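Local coordinates for protein YciF (Escherichia coli, PDB 2GS4), which is a homodimeric stress protein of the ferritin clan, related to rubrerythrin, whose precise biochemical role remains unassigned but probably involves binding metal, at residues 103-107 with 150-154. Residue numbers count along the deposited sequence, not the author numbering.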
loop_
_atom_site.group_PDB
_atom_site.type_symbol
_atom_site.label_atom_id
_atom_site.label_comp_id
_atom_site.label_asym_id
_atom_site.label_seq_id
_atom_site.Cartn_x
_atom_site.Cartn_y
_atom_site.Cartn_z
ATOM N N ILE A 103 -8.641 -6.461 -14.966
ATOM C CA ILE A 103 -7.341 -7.108 -15.030
ATOM C C ILE A 103 -6.274 -6.147 -14.508
ATOM O O ILE A 103 -5.425 -6.525 -13.705
ATOM C CB ILE A 103 -7.036 -7.524 -16.477
ATOM C CG1 ILE A 103 -8.085 -8.549 -16.920
ATOM C CG2 ILE A 103 -5.622 -8.069 -16.595
ATOM C CD1 ILE A 103 -7.874 -9.126 -18.293
ATOM N N ALA A 104 -6.344 -4.893 -14.945
ATOM C CA ALA A 104 -5.388 -3.881 -14.508
ATOM C C ALA A 104 -5.476 -3.656 -12.996
ATOM O O ALA A 104 -4.453 -3.520 -12.326
ATOM C CB ALA A 104 -5.631 -2.569 -15.258
ATOM N N ALA A 105 -6.691 -3.610 -12.462
ATOM C CA ALA A 105 -6.861 -3.419 -11.029
ATOM C C ALA A 105 -6.253 -4.614 -10.305
ATOM O O ALA A 105 -5.572 -4.455 -9.297
ATOM C CB ALA A 105 -8.339 -3.279 -10.685
ATOM N N ALA A 106 -6.494 -5.811 -10.829
ATOM C CA ALA A 106 -5.960 -7.030 -10.228
ATOM C C ALA A 106 -4.434 -7.063 -10.284
ATOM O O ALA A 106 -3.790 -7.619 -9.392
ATOM C CB ALA A 106 -6.541 -8.265 -10.922
ATOM N N GLN A 107 -3.855 -6.476 -11.332
ATOM C CA GLN A 107 -2.403 -6.438 -11.466
ATOM C C GLN A 107 -1.805 -5.472 -10.435
ATOM O O GLN A 107 -0.654 -5.629 -10.026
ATOM C CB GLN A 107 -2.002 -6.017 -12.884
ATOM C CG GLN A 107 -2.317 -7.053 -13.961
ATOM C CD GLN A 107 -2.002 -6.532 -15.360
ATOM O OE1 GLN A 107 -1.243 -7.141 -16.107
ATOM N NE2 GLN A 107 -2.584 -5.395 -15.709
ATOM N N LEU A 150 -2.384 -12.989 -15.413
ATOM C CA LEU A 150 -3.203 -11.787 -15.591
ATOM C C LEU A 150 -2.736 -11.009 -16.815
ATOM O O LEU A 150 -3.543 -10.412 -17.525
ATOM C CB LEU A 150 -3.132 -10.883 -14.347
ATOM C CG LEU A 150 -4.030 -11.216 -13.150
ATOM C CD1 LEU A 150 -3.759 -10.251 -12.005
ATOM C CD2 LEU A 150 -5.486 -11.129 -13.577
ATOM N N THR A 151 -1.431 -11.017 -17.061
ATOM C CA THR A 151 -0.892 -10.312 -18.219
ATOM C C THR A 151 -1.289 -11.016 -19.514
ATOM O O THR A 151 -1.595 -10.367 -20.513
ATOM C CB THR A 151 0.641 -10.206 -18.159
ATOM O OG1 THR A 151 1.012 -9.176 -17.236
ATOM C CG2 THR A 151 1.208 -9.887 -19.534
ATOM N N ASP A 152 -1.276 -12.347 -19.496
ATOM C CA ASP A 152 -1.658 -13.120 -20.673
ATOM C C ASP A 152 -3.108 -12.779 -20.978
ATOM O O ASP A 152 -3.508 -12.666 -22.131
ATOM C CB ASP A 152 -1.535 -14.620 -20.392
ATOM C CG ASP A 152 -0.102 -15.053 -20.152
ATOM O OD1 ASP A 152 0.095 -16.087 -19.481
ATOM O OD2 ASP A 152 0.827 -14.371 -20.638
ATOM N N LEU A 153 -3.896 -12.613 -19.923
ATOM C CA LEU A 153 -5.303 -12.287 -20.081
ATOM C C LEU A 153 -5.485 -10.871 -20.610
ATOM O O LEU A 153 -6.349 -10.628 -21.445
ATOM C CB LEU A 153 -6.039 -12.478 -18.753
ATOM C CG LEU A 153 -6.059 -13.957 -18.359
ATOM C CD1 LEU A 153 -6.673 -14.132 -16.981
ATOM C CD2 LEU A 153 -6.835 -14.745 -19.401
ATOM N N ALA A 154 -4.664 -9.937 -20.144
ATOM C CA ALA A 154 -4.770 -8.566 -20.631
ATOM C C ALA A 154 -4.475 -8.566 -22.126
ATOM O O ALA A 154 -5.183 -7.922 -22.905
ATOM C CB ALA A 154 -3.794 -7.654 -19.902
#
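Antiparallel helix-helix packing joins helix 95-126 to helix 130-159, the last two long helices of the ferritin-like bundle. The two short segments run at 157° to each other, their axes approaching to 9.8 Å. The centre of the contact is about 13 Å from the centre of the chain. I103 sits over the backbone turn of 150-154: its CG2 lies 3.3 Å from L150 O and 3.8 Å from A154 CB, and its CD1 lies 3.8 Å from L153 CB. L150 reaches back in turn, with its CD1 3.6 Å from A106 CB, so the small alanine accommodates the leucine tip. Helix 38-63 continues the apolar packing, L40 touching I103, F44 touching A106 and A43 touching L153. Beside this apolar patch, T151 OG1 donates a hydrogen bond to Q107 OE1 at 3.2 Å; both residues are partly exposed. The chemistry is therefore mainly apolar, with a single cross-helix hydrogen bond between neutral polar side chains at its more exposed margin.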